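Local coordinates for SusD-like carbohydrate binding protein BF1063 (Bacteroides fragilis NCTC 9343, PDB 3I4G) that probably binds carbohydrate at the outer membrane of the bacterium, as a SusD-family protein thought to take part in capturing glycans for uptake, at residues A[206-210]-A[456-460]; A[292-296]-A[424-428]; A[315-319]-A[443-447]; A[391-395]-A[412-417]; A[395-400]-A[436-441]. All blocks are in the same frame, centred on the assembly; numbering follows the deposited sequence. Where two conformers were deposited one is given.

Interaction 1 (A[206-210]-A[456-460]); sequences RTCML and WDIMR
Trp456, Arg460 and Met209 carry much of this buried meeting of helix 197-211 with helix 454-461. Both segments are regular helix; their axes run at 31° to each other and approach to 11.6 Å, a wide spacing that the indole fills. The closest CA atoms are those of Leu210 and Arg460, 6.3 Å apart. Trp456, chi1 t, points toward the first helix. Arg206 CD lies over one ring face; the closest atom, Arg206 CB, is 3.7 Å from Trp456 CH2. Leu210 (m, t) brings its CG within 3.6 Å of Trp456 CZ2, and Met209 CE reaches the ring edge, 4.0 Å from Trp456 CH2. Selenomethionine Met209 (m, t, m) also sets its CE over one face of the Arg460 guanidinium, 3.4 Å from Arg460 CZ. Arg460, chi1 p, folds back on its own helix, its NE 3.0 Å from Asp457 OD1 in a salt bridge; Glu396 is a second acidic partner. A water takes a bond from Arg460 NH1 (3.0 Å) and donates to Met209 O (2.7 Å). Arg206 pairs with Glu389, and Trp456 NE1 bonds Ser138 OG. The contact joins the N-terminal helical region to helix 454-461 within a helical fold consistent with the SusD family.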
# COMPACT_ATOMS: atom_id res chain seq x y z
N ARG A 206 9.66 -5.06 -8.46
CA ARG A 206 9.62 -3.74 -7.87
C ARG A 206 11.04 -3.21 -7.60
O ARG A 206 11.30 -2.00 -7.78
CB ARG A 206 8.84 -3.72 -6.54
CG ARG A 206 7.33 -3.88 -6.60
CD ARG A 206 6.78 -3.70 -5.21
NE ARG A 206 5.32 -3.64 -5.15
CZ ARG A 206 4.69 -3.39 -4.04
NH1 ARG A 206 5.38 -3.24 -2.90
NH2 ARG A 206 3.38 -3.30 -4.03
N THR A 207 11.93 -4.08 -7.18
CA THR A 207 13.34 -3.67 -6.94
C THR A 207 13.93 -3.16 -8.24
O THR A 207 14.58 -2.11 -8.27
CB THR A 207 14.14 -4.84 -6.40
OG1 THR A 207 13.60 -5.23 -5.13
CG2 THR A 207 15.63 -4.49 -6.21
N CYS A 208 13.72 -3.87 -9.33
CA CYS A 208 14.27 -3.44 -10.60
C CYS A 208 13.69 -2.10 -11.05
O CYS A 208 14.38 -1.28 -11.66
CB CYS A 208 14.03 -4.49 -11.68
SG CYS A 208 14.89 -6.06 -11.51
N MSE A 209 12.41 -1.85 -10.80
CA MSE A 209 11.85 -0.55 -11.18
C MSE A 209 12.51 0.57 -10.35
O MSE A 209 12.71 1.67 -10.85
CB MSE A 209 10.31 -0.53 -11.06
CG MSE A 209 9.58 -1.50 -12.02
SE MSE A 209 7.68 -1.08 -12.21
CE MSE A 209 7.24 -0.90 -10.37
N LEU A 210 12.84 0.32 -9.09
CA LEU A 210 13.55 1.32 -8.30
C LEU A 210 14.94 1.62 -8.86
O LEU A 210 15.43 2.75 -8.79
CB LEU A 210 13.71 0.88 -6.84
CG LEU A 210 12.52 0.93 -5.95
CD1 LEU A 210 12.93 0.41 -4.57
CD2 LEU A 210 11.96 2.37 -5.87
N TRP A 456 4.74 5.13 -2.54
CA TRP A 456 5.90 4.47 -3.13
C TRP A 456 6.02 4.84 -4.61
O TRP A 456 7.11 5.12 -5.12
CB TRP A 456 5.76 2.95 -2.93
CG TRP A 456 6.95 2.20 -3.34
CD1 TRP A 456 8.12 2.10 -2.63
CD2 TRP A 456 7.13 1.45 -4.55
NE1 TRP A 456 9.04 1.36 -3.35
CE2 TRP A 456 8.46 0.94 -4.53
CE3 TRP A 456 6.31 1.15 -5.63
CZ2 TRP A 456 8.98 0.17 -5.57
CZ3 TRP A 456 6.83 0.35 -6.64
CH2 TRP A 456 8.14 -0.12 -6.60
N ASP A 457 4.91 4.85 -5.34
CA ASP A 457 4.96 5.18 -6.76
C ASP A 457 5.35 6.64 -7.03
O ASP A 457 6.22 6.91 -7.86
CB ASP A 457 3.61 4.93 -7.42
CG ASP A 457 3.28 3.47 -7.65
OD1 ASP A 457 4.19 2.61 -7.70
OD2 ASP A 457 2.06 3.21 -7.84
N ILE A 458 4.71 7.60 -6.35
CA ILE A 458 5.00 9.00 -6.66
C ILE A 458 6.44 9.36 -6.23
O ILE A 458 7.10 10.19 -6.88
CB ILE A 458 3.97 9.98 -6.10
CG1 ILE A 458 3.92 9.92 -4.58
CG2 ILE A 458 2.59 9.68 -6.70
CD1 ILE A 458 2.87 10.91 -3.96
N MSE A 459 6.96 8.67 -5.24
CA MSE A 459 8.37 8.82 -4.87
C MSE A 459 9.31 8.28 -5.94
O MSE A 459 10.19 9.01 -6.41
CB MSE A 459 8.59 8.12 -3.53
CG MSE A 459 7.93 8.84 -2.31
SE MSE A 459 8.86 10.36 -1.64
CE MSE A 459 10.08 9.36 -0.47
N ARG A 460 9.12 7.03 -6.37
CA ARG A 460 10.04 6.43 -7.37
C ARG A 460 9.93 7.14 -8.71
O ARG A 460 10.93 7.27 -9.45
CB ARG A 460 9.82 4.92 -7.57
CG ARG A 460 8.55 4.53 -8.28
CD ARG A 460 8.27 3.07 -8.17
NE ARG A 460 6.99 2.72 -8.77
CZ ARG A 460 6.79 2.42 -10.05
NH1 ARG A 460 7.77 2.45 -10.94
NH2 ARG A 460 5.56 2.10 -10.45
O HOH W 1 10.64 3.39 -10.63

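Interaction 2 (A[292-296]-A[424-428]); sequences EFKDG and NMPPV
This is a partly buried loop-to-loop contact at the periphery of the fold, without direct hydrogen bonds. Residues 293-296 form a type I beta turn closed by Gly296 N to Phe293 O at 2.8 Å. Facing it, residues 425-428 are extended, with backbone angles close to polyproline II, and Gly296 and Pro426 are nearest, CA to CA 5.9 Å. Selenomethionine Met425 curls through three m rotamers so that its CE sits 3.3 Å from Phe293 O and 3.4 Å from Glu292 OE1, an oxygen salt-bridged to Arg418. This joins the loop before helix 317-322 of the SusD domain to that before helix 433-447. Pro426 covers the turn: its CD is 3.5 Å from Lys294 O and its CG 3.5 Å from Asp295 O. A CB on Gly296 (phi 86°, psi 1°) would collide with the preceding carbonyl and crowd Pro426. One water 2.7 Å from Lys294 O and another 2.8 Å from Lys294 NZ each lie 3.4 Å from Asn424 O, a weak link.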
# COMPACT_ATOMS: atom_id res chain seq x y z
N GLU A 292 -12.26 7.66 -14.41
CA GLU A 292 -12.95 8.02 -15.63
C GLU A 292 -14.47 7.94 -15.52
O GLU A 292 -15.01 7.35 -14.60
CB GLU A 292 -12.50 7.09 -16.75
CG GLU A 292 -11.04 7.27 -17.12
CD GLU A 292 -10.41 6.06 -17.82
OE1 GLU A 292 -11.11 5.11 -18.21
OE2 GLU A 292 -9.18 6.12 -18.07
N PHE A 293 -15.17 8.54 -16.50
CA PHE A 293 -16.56 8.24 -16.69
C PHE A 293 -16.61 6.80 -17.23
O PHE A 293 -15.61 6.24 -17.70
CB PHE A 293 -17.20 9.21 -17.70
CG PHE A 293 -17.41 10.60 -17.16
CD1 PHE A 293 -18.34 10.83 -16.15
CD2 PHE A 293 -16.74 11.68 -17.69
CE1 PHE A 293 -18.55 12.12 -15.68
CE2 PHE A 293 -16.95 12.96 -17.19
CZ PHE A 293 -17.84 13.17 -16.21
N LYS A 294 -17.79 6.22 -17.22
CA LYS A 294 -17.99 4.84 -17.66
C LYS A 294 -17.58 4.59 -19.11
O LYS A 294 -17.19 3.47 -19.44
CB LYS A 294 -19.47 4.45 -17.49
CG LYS A 294 -19.82 4.21 -16.08
CD LYS A 294 -19.63 2.80 -15.67
CE LYS A 294 -20.76 1.90 -16.19
NZ LYS A 294 -20.60 0.54 -15.56
N ASP A 295 -17.66 5.60 -19.98
CA ASP A 295 -17.21 5.44 -21.37
C ASP A 295 -15.69 5.61 -21.54
O ASP A 295 -15.18 5.64 -22.66
CB ASP A 295 -17.97 6.41 -22.31
CG ASP A 295 -17.57 7.85 -22.14
OD1 ASP A 295 -16.83 8.20 -21.17
OD2 ASP A 295 -17.99 8.66 -23.00
N GLY A 296 -14.97 5.74 -20.43
CA GLY A 296 -13.52 5.81 -20.46
C GLY A 296 -12.93 7.18 -20.67
O GLY A 296 -11.70 7.32 -20.76
N ASN A 424 -15.14 -3.85 -16.11
CA ASN A 424 -15.57 -3.83 -17.51
C ASN A 424 -15.46 -2.45 -18.16
O ASN A 424 -16.41 -1.95 -18.78
CB ASN A 424 -16.98 -4.38 -17.64
CG ASN A 424 -17.36 -4.66 -19.08
OD1 ASN A 424 -16.54 -5.15 -19.84
ND2 ASN A 424 -18.61 -4.36 -19.43
N MSE A 425 -14.30 -1.84 -17.98
CA MSE A 425 -14.04 -0.53 -18.56
C MSE A 425 -13.49 -0.67 -19.99
O MSE A 425 -12.86 -1.66 -20.31
CB MSE A 425 -13.09 0.25 -17.66
CG MSE A 425 -13.77 0.73 -16.39
SE MSE A 425 -15.09 2.16 -16.70
CE MSE A 425 -13.84 3.55 -17.05
N PRO A 426 -13.71 0.35 -20.83
CA PRO A 426 -13.31 0.22 -22.23
C PRO A 426 -11.82 -0.00 -22.44
O PRO A 426 -11.01 0.66 -21.80
CB PRO A 426 -13.69 1.58 -22.85
CG PRO A 426 -14.60 2.21 -21.96
CD PRO A 426 -14.42 1.62 -20.59
N PRO A 427 -11.46 -0.90 -23.36
CA PRO A 427 -10.04 -1.18 -23.56
C PRO A 427 -9.22 -0.02 -24.13
O PRO A 427 -9.74 0.85 -24.85
CB PRO A 427 -10.05 -2.34 -24.56
CG PRO A 427 -11.36 -2.33 -25.17
CD PRO A 427 -12.31 -1.78 -24.17
N VAL A 428 -7.96 0.01 -23.72
CA VAL A 428 -6.94 0.92 -24.21
C VAL A 428 -6.38 0.38 -25.52
O VAL A 428 -6.17 -0.81 -25.66
CB VAL A 428 -5.79 1.05 -23.17
CG1 VAL A 428 -4.59 1.82 -23.72
CG2 VAL A 428 -6.32 1.73 -21.90
O HOH W 2 -18.06 0.99 -18.94
O HOH W 3 -18.05 -0.19 -16.38

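Interaction 3 (A[315-319]-A[443-447]); sequences RDPRL and ERRIE
Segment 443-447 is the C-terminal end of helix 433-447, and it receives one arginine from the start of helix 317-322. Arg318 (m, t, m, with chi4 near 180°) points toward it, the Arg318 and Ile446 CA atoms being 7.5 Å apart. The N-cap residue Asp316 pins this arginine: Asp316 OD1 accepts from Arg318 N (2.9 Å) and Arg318 NE (3.0 Å), while Asp316 OD2 takes Arg318 NH2 at 2.8 Å. Along the second helix, Glu443 (t, p) comes first, its OE2 accepting from both Arg318 NH1 (2.8 Å) and Arg318 NH2 (2.9 Å); its OE1 pairs with Arg418. Ile446 then lays CG2 over one guanidinium face, 3.6 Å from Arg318 CZ. Glu447 (t, p), one turn after Glu443, receives Arg318 NH1 through OE1 at 2.8 Å, while its OE2 meets Arg386 and Arg420. The result is a buried salt-bridge network within the SusD domain. All five guanidinium N-H groups of Arg318 find carboxylate oxygens, so its charge is compensated without solvent, and further arginines offset the surplus of acids.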
# COMPACT_ATOMS: atom_id res chain seq x y z
N ARG A 315 -19.53 6.69 -13.31
CA ARG A 315 -18.10 6.63 -13.15
C ARG A 315 -17.61 5.20 -13.10
O ARG A 315 -18.36 4.29 -12.79
CB ARG A 315 -17.64 7.33 -11.85
CG ARG A 315 -18.06 8.80 -11.73
CD ARG A 315 -17.35 9.74 -12.72
NE ARG A 315 -15.93 9.93 -12.39
CZ ARG A 315 -15.47 10.64 -11.37
NH1 ARG A 315 -16.31 11.23 -10.53
NH2 ARG A 315 -14.17 10.72 -11.16
N ASP A 316 -16.32 5.04 -13.35
CA ASP A 316 -15.62 3.76 -13.20
C ASP A 316 -16.18 3.06 -11.95
O ASP A 316 -16.21 3.67 -10.88
CB ASP A 316 -14.14 4.05 -13.05
CG ASP A 316 -13.25 2.81 -13.14
OD1 ASP A 316 -13.53 1.79 -12.50
OD2 ASP A 316 -12.20 2.93 -13.81
N PRO A 317 -16.61 1.79 -12.06
CA PRO A 317 -17.14 1.09 -10.90
C PRO A 317 -16.18 1.05 -9.73
O PRO A 317 -16.64 0.95 -8.59
CB PRO A 317 -17.43 -0.34 -11.44
CG PRO A 317 -17.66 -0.13 -12.87
CD PRO A 317 -16.72 0.97 -13.28
N ARG A 318 -14.87 1.15 -10.00
CA ARG A 318 -13.90 1.11 -8.89
C ARG A 318 -14.02 2.30 -7.95
O ARG A 318 -13.54 2.19 -6.81
CB ARG A 318 -12.46 0.99 -9.43
CG ARG A 318 -12.20 -0.38 -10.02
CD ARG A 318 -10.91 -0.46 -10.76
NE ARG A 318 -10.99 0.26 -12.04
CZ ARG A 318 -10.01 0.31 -12.93
NH1 ARG A 318 -8.87 -0.32 -12.73
NH2 ARG A 318 -10.19 1.02 -14.05
N LEU A 319 -14.66 3.40 -8.39
CA LEU A 319 -14.84 4.52 -7.47
C LEU A 319 -15.73 4.10 -6.32
O LEU A 319 -15.31 4.10 -5.17
CB LEU A 319 -15.41 5.70 -8.23
CG LEU A 319 -15.53 7.06 -7.53
CD1 LEU A 319 -15.74 8.14 -8.60
CD2 LEU A 319 -16.65 7.09 -6.48
N GLU A 443 -3.77 4.25 -14.75
CA GLU A 443 -4.50 3.03 -14.49
C GLU A 443 -4.02 2.42 -13.19
O GLU A 443 -4.81 1.90 -12.42
CB GLU A 443 -4.34 2.05 -15.65
CG GLU A 443 -5.24 0.86 -15.52
CD GLU A 443 -6.72 1.23 -15.66
OE1 GLU A 443 -7.08 2.21 -16.39
OE2 GLU A 443 -7.56 0.53 -15.07
N ARG A 444 -2.71 2.44 -12.95
CA ARG A 444 -2.17 1.94 -11.75
C ARG A 444 -2.74 2.71 -10.54
O ARG A 444 -3.08 2.12 -9.50
CB ARG A 444 -0.64 2.05 -11.81
CG ARG A 444 0.06 1.49 -10.67
CD ARG A 444 1.59 1.67 -10.89
NE ARG A 444 2.29 1.18 -9.74
CZ ARG A 444 2.84 -0.01 -9.60
NH1 ARG A 444 2.83 -0.91 -10.59
NH2 ARG A 444 3.39 -0.27 -8.45
N ARG A 445 -2.84 4.02 -10.63
CA ARG A 445 -3.42 4.85 -9.56
C ARG A 445 -4.83 4.39 -9.24
O ARG A 445 -5.19 4.18 -8.07
CB ARG A 445 -3.45 6.32 -9.97
CG ARG A 445 -3.95 7.20 -8.88
CD ARG A 445 -4.07 8.65 -9.22
NE ARG A 445 -4.35 9.42 -7.98
CZ ARG A 445 -4.56 10.72 -7.91
NH1 ARG A 445 -4.57 11.47 -9.00
NH2 ARG A 445 -4.80 11.28 -6.74
N ILE A 446 -5.65 4.21 -10.26
CA ILE A 446 -7.02 3.80 -10.04
C ILE A 446 -7.13 2.38 -9.52
O ILE A 446 -7.78 2.10 -8.51
CB ILE A 446 -7.83 3.92 -11.37
CG1 ILE A 446 -7.89 5.37 -11.85
CG2 ILE A 446 -9.24 3.33 -11.21
CD1 ILE A 446 -8.36 6.38 -10.83
N GLU A 447 -6.41 1.46 -10.15
CA GLU A 447 -6.52 0.05 -9.76
C GLU A 447 -6.09 -0.20 -8.33
O GLU A 447 -6.74 -0.97 -7.61
CB GLU A 447 -5.70 -0.80 -10.72
CG GLU A 447 -5.67 -2.26 -10.38
CD GLU A 447 -7.00 -2.97 -10.46
OE1 GLU A 447 -7.93 -2.45 -11.10
OE2 GLU A 447 -7.11 -4.07 -9.87

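Interaction 4 (A[391-395]-A[412-417]); sequences LLGYL and ETINAV
Leucines of helix 387-400 pack here against the break between helices 407-412 and 414-418. Thr413, at the N-cap position with phi -118° and psi -95°, turns the chain, and it lies close to the first helix: CA atoms are 4.8 Å apart for Leu391 and Thr413, 6.0 Å for Leu392 and Ile414. Leu391 and Leu392 share the m, t rotamer and both reach Val417. Leu391 CD1 lies 4.0 Å from Ala416 CB and 4.2 Å from Val417 CG2, and Leu391 CD2 is 3.6 Å from Glu412 O. Leu392 lies with CD2 4.1 Å from Ile414 CB and CG 4.3 Å from Val417 CG2. Leu395 instead adopts t, p, bringing CD2 to 3.8 Å from Ile414 CB and 3.5 Å from Thr413 OG1. The backbone closes in as well, Leu391 O lying 3.6 Å from Thr413 CB. Tyr394 (chi1 t) offers its ring edge, with CD2 3.7 Å from Thr413 CG2; His222 stacks on the ring. Glu412 (p, t) reaches the same side, where a water lies 2.7 Å from Tyr394 OH and donates to Glu412 OE2 over a very short 2.4 Å. Thr413 (p) satisfies its hydroxyl on Ile409 O. With no direct hydrogen bond between the segments, cohesion of this three-helix junction of the SusD domain rests on fitted aliphatic side chains, with polar bridging confined to the Tyr394-Glu412 water.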
# COMPACT_ATOMS: atom_id res chain seq x y z
N LEU A 391 0.64 -7.23 -13.83
CA LEU A 391 0.33 -6.94 -15.23
C LEU A 391 0.64 -5.49 -15.58
O LEU A 391 1.26 -5.21 -16.61
CB LEU A 391 -1.14 -7.24 -15.54
CG LEU A 391 -1.58 -8.68 -15.41
CD1 LEU A 391 -3.08 -8.83 -15.75
CD2 LEU A 391 -0.75 -9.60 -16.31
N LEU A 392 0.27 -4.56 -14.70
CA LEU A 392 0.56 -3.14 -14.97
C LEU A 392 2.05 -2.85 -14.83
O LEU A 392 2.58 -2.00 -15.53
CB LEU A 392 -0.26 -2.23 -14.08
CG LEU A 392 -1.77 -2.32 -14.24
CD1 LEU A 392 -2.51 -1.51 -13.17
CD2 LEU A 392 -2.19 -1.89 -15.65
N GLY A 393 2.72 -3.56 -13.94
CA GLY A 393 4.15 -3.39 -13.79
C GLY A 393 4.91 -3.85 -15.01
O GLY A 393 5.88 -3.21 -15.44
N TYR A 394 4.53 -5.01 -15.56
CA TYR A 394 5.11 -5.51 -16.79
C TYR A 394 4.99 -4.46 -17.90
O TYR A 394 5.96 -4.13 -18.55
CB TYR A 394 4.43 -6.81 -17.19
CG TYR A 394 4.86 -7.39 -18.52
CD1 TYR A 394 6.19 -7.66 -18.79
CD2 TYR A 394 3.94 -7.69 -19.50
CE1 TYR A 394 6.57 -8.18 -20.00
CE2 TYR A 394 4.31 -8.27 -20.70
CZ TYR A 394 5.63 -8.49 -20.94
OH TYR A 394 5.98 -9.05 -22.15
N LEU A 395 3.78 -3.92 -18.09
CA LEU A 395 3.55 -2.94 -19.13
C LEU A 395 4.37 -1.67 -18.87
O LEU A 395 4.98 -1.14 -19.80
CB LEU A 395 2.06 -2.63 -19.24
CG LEU A 395 1.67 -1.65 -20.35
CD1 LEU A 395 2.14 -2.12 -21.74
CD2 LEU A 395 0.15 -1.44 -20.34
N GLU A 412 -3.34 -8.33 -22.83
CA GLU A 412 -2.93 -9.25 -21.75
C GLU A 412 -2.61 -8.50 -20.45
O GLU A 412 -2.45 -9.12 -19.41
CB GLU A 412 -1.75 -10.13 -22.19
CG GLU A 412 -0.45 -9.44 -22.28
CD GLU A 412 0.73 -10.35 -22.70
OE1 GLU A 412 0.65 -11.58 -22.53
OE2 GLU A 412 1.73 -9.78 -23.19
N THR A 413 -2.48 -7.18 -20.49
CA THR A 413 -2.07 -6.41 -19.33
C THR A 413 -3.14 -5.43 -18.89
O THR A 413 -4.05 -5.78 -18.15
CB THR A 413 -0.71 -5.69 -19.57
OG1 THR A 413 -0.78 -4.80 -20.71
CG2 THR A 413 0.44 -6.68 -19.78
N ILE A 414 -3.05 -4.19 -19.35
CA ILE A 414 -3.98 -3.16 -18.93
C ILE A 414 -5.44 -3.49 -19.22
O ILE A 414 -6.32 -3.19 -18.40
CB ILE A 414 -3.56 -1.79 -19.54
CG1 ILE A 414 -4.41 -0.67 -18.96
CG2 ILE A 414 -3.61 -1.82 -21.08
CD1 ILE A 414 -3.71 0.72 -19.08
N ASN A 415 -5.71 -4.12 -20.36
CA ASN A 415 -7.10 -4.43 -20.70
C ASN A 415 -7.62 -5.66 -19.94
O ASN A 415 -8.83 -5.84 -19.80
CB ASN A 415 -7.26 -4.55 -22.21
CG ASN A 415 -6.99 -3.27 -22.88
OD1 ASN A 415 -7.12 -2.22 -22.26
ND2 ASN A 415 -6.62 -3.33 -24.15
N ALA A 416 -6.73 -6.51 -19.45
CA ALA A 416 -7.16 -7.61 -18.57
C ALA A 416 -7.58 -7.03 -17.21
O ALA A 416 -8.54 -7.52 -16.60
CB ALA A 416 -6.04 -8.63 -18.42
N VAL A 417 -6.89 -5.99 -16.76
CA VAL A 417 -7.24 -5.30 -15.52
C VAL A 417 -8.53 -4.52 -15.72
O VAL A 417 -9.49 -4.68 -14.95
CB VAL A 417 -6.12 -4.36 -15.09
CG1 VAL A 417 -6.50 -3.53 -13.89
CG2 VAL A 417 -4.88 -5.21 -14.76
O HOH W 4 4.06 -10.37 -23.54

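Interaction 5 (A[395-400]-A[436-441]); sequences LECLVE and LREIVR
At the apolar centre of this helix pair, Val399 and Val440, both chi1 t, fit between the backbones with Leu395 and Leu436. Leu395 CD2 lies 3.6 Å from Val440 CG2, and Val399 CG2 lies 3.8 Å from Leu436 CD2; the two leucines, both t, p, meet more loosely, Leu395 CD1 to Leu436 CD2 at 4.3 Å. Helices 395-400 and 436-441 run antiparallel, at 161° between their directions (signed crossing angle -161°), with axes 9.9 Å apart at closest. The register sets Glu396 beside Val440 (CA to CA 6.4 Å) and, one turn on, Val399 beside Arg437 (6.6 Å). Further out, Val399 CG1 rests 4.2 Å from Arg437 CB, and Glu396 CB 4.2 Å from Val440 CG1. The polar edge is held by Glu400, curled m, m, whose carboxylate takes Arg437 side-on: Arg437 NE donates to Glu400 OE2 at 2.8 Å and Arg437 NH2 to Glu400 OE1 at 3.0 Å. Arg441 adds a long salt bridge, its NH2 3.9 Å from Glu400 OE2. A water accepts from Arg441 NE (2.9 Å) and donates to Glu396 OE2 and Glu400 OE2, each at 2.7 Å. Glu396 itself is salt-bridged to Arg460, and Trp461 makes a cation-pi contact with Arg441. Antiparallel helix packing of this kind recurs in TPR-like helical scaffolds and is consistent with the SusD fold.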
# COMPACT_ATOMS: atom_id res chain seq x y z
N LEU A 395 3.78 -3.92 -18.09
CA LEU A 395 3.55 -2.94 -19.13
C LEU A 395 4.37 -1.67 -18.87
O LEU A 395 4.98 -1.14 -19.80
CB LEU A 395 2.06 -2.63 -19.24
CG LEU A 395 1.67 -1.65 -20.35
CD1 LEU A 395 2.14 -2.12 -21.74
CD2 LEU A 395 0.15 -1.44 -20.34
N GLU A 396 4.39 -1.17 -17.64
CA GLU A 396 5.19 0.01 -17.32
C GLU A 396 6.65 -0.23 -17.69
O GLU A 396 7.30 0.62 -18.29
CB GLU A 396 5.07 0.39 -15.84
CG GLU A 396 5.95 1.55 -15.42
CD GLU A 396 5.86 1.96 -13.98
OE1 GLU A 396 5.01 1.46 -13.22
OE2 GLU A 396 6.67 2.84 -13.63
N CYS A 397 7.17 -1.39 -17.34
CA CYS A 397 8.57 -1.73 -17.62
C CYS A 397 8.84 -1.79 -19.12
O CYS A 397 9.89 -1.33 -19.59
CB CYS A 397 9.00 -3.03 -16.92
SG CYS A 397 9.16 -2.89 -15.14
N LEU A 398 7.93 -2.39 -19.88
CA LEU A 398 8.13 -2.45 -21.35
C LEU A 398 8.17 -1.06 -21.94
O LEU A 398 9.02 -0.76 -22.80
CB LEU A 398 7.02 -3.23 -22.03
CG LEU A 398 6.93 -4.72 -21.76
CD1 LEU A 398 5.64 -5.25 -22.47
CD2 LEU A 398 8.16 -5.48 -22.24
N VAL A 399 7.24 -0.20 -21.52
CA VAL A 399 7.20 1.19 -21.99
C VAL A 399 8.50 1.92 -21.66
O VAL A 399 9.14 2.54 -22.52
CB VAL A 399 6.05 1.94 -21.37
CG1 VAL A 399 6.17 3.48 -21.63
CG2 VAL A 399 4.73 1.38 -21.90
N GLU A 400 8.98 1.76 -20.44
CA GLU A 400 10.20 2.49 -20.02
C GLU A 400 11.45 1.91 -20.62
O GLU A 400 12.45 2.62 -20.79
CB GLU A 400 10.30 2.48 -18.49
CG GLU A 400 9.23 3.23 -17.77
CD GLU A 400 9.25 4.72 -17.96
OE1 GLU A 400 10.18 5.27 -18.57
OE2 GLU A 400 8.29 5.37 -17.52
N LEU A 436 1.44 6.41 -23.62
CA LEU A 436 1.08 5.22 -22.86
C LEU A 436 1.65 5.27 -21.42
O LEU A 436 1.04 4.74 -20.49
CB LEU A 436 1.52 3.95 -23.59
CG LEU A 436 1.09 2.61 -23.03
CD1 LEU A 436 -0.45 2.49 -22.83
CD2 LEU A 436 1.58 1.47 -23.96
N ARG A 437 2.78 5.95 -21.21
CA ARG A 437 3.33 6.08 -19.86
C ARG A 437 2.27 6.67 -18.93
O ARG A 437 2.03 6.15 -17.84
CB ARG A 437 4.60 6.97 -19.83
CG ARG A 437 5.08 7.29 -18.43
CD ARG A 437 6.25 8.24 -18.39
NE ARG A 437 7.43 7.61 -18.97
CZ ARG A 437 7.91 7.81 -20.20
NH1 ARG A 437 7.35 8.67 -21.03
NH2 ARG A 437 9.01 7.16 -20.59
N GLU A 438 1.61 7.73 -19.37
CA GLU A 438 0.67 8.43 -18.51
C GLU A 438 -0.61 7.61 -18.33
O GLU A 438 -1.21 7.63 -17.26
CB GLU A 438 0.39 9.85 -19.03
CG GLU A 438 1.66 10.70 -19.29
CD GLU A 438 2.66 10.76 -18.11
OE1 GLU A 438 3.89 10.74 -18.40
OE2 GLU A 438 2.24 10.80 -16.92
N ILE A 439 -1.01 6.87 -19.36
CA ILE A 439 -2.16 6.00 -19.26
C ILE A 439 -1.89 4.88 -18.24
O ILE A 439 -2.75 4.58 -17.42
CB ILE A 439 -2.50 5.40 -20.63
CG1 ILE A 439 -3.03 6.49 -21.55
CG2 ILE A 439 -3.50 4.23 -20.52
CD1 ILE A 439 -3.10 6.08 -23.02
N VAL A 440 -0.71 4.27 -18.29
CA VAL A 440 -0.40 3.18 -17.36
C VAL A 440 -0.28 3.71 -15.93
O VAL A 440 -0.76 3.07 -14.99
CB VAL A 440 0.87 2.41 -17.78
CG1 VAL A 440 1.10 1.26 -16.83
CG2 VAL A 440 0.72 1.87 -19.17
N ARG A 441 0.37 4.84 -15.73
CA ARG A 441 0.49 5.41 -14.38
C ARG A 441 -0.86 5.71 -13.83
O ARG A 441 -1.14 5.46 -12.65
CB ARG A 441 1.35 6.68 -14.36
CG ARG A 441 2.80 6.39 -14.65
CD ARG A 441 3.65 7.60 -14.41
NE ARG A 441 5.07 7.30 -14.65
CZ ARG A 441 6.05 8.18 -14.50
NH1 ARG A 441 5.77 9.43 -14.19
NH2 ARG A 441 7.32 7.81 -14.69
O HOH W 5 6.76 4.99 -15.34

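Helices 387-400 and 433-447 tie these contacts together. Interactions 4 and 5, with centres about 10 Å apart, share Leu395, whose side chain serves both. Interaction 3 uses the C-terminal end of the same helix 433-447 and touches interaction 4 where Leu392 CD1 packs 3.8 Å from Arg444 CA. Interaction 2, about 10 Å from interaction 3 between centres, joins it through Glu292 O and Asp316 N, 2.9 Å apart in a probable hydrogen bond. Toward the N-terminal helices, interaction 1 is linked by two salt bridges: Asp457 OD2 to Arg444 NE at 2.8 Å and Arg460 NH2 to Glu396 OE1 at 2.9 Å. Along the chain it encloses all the others.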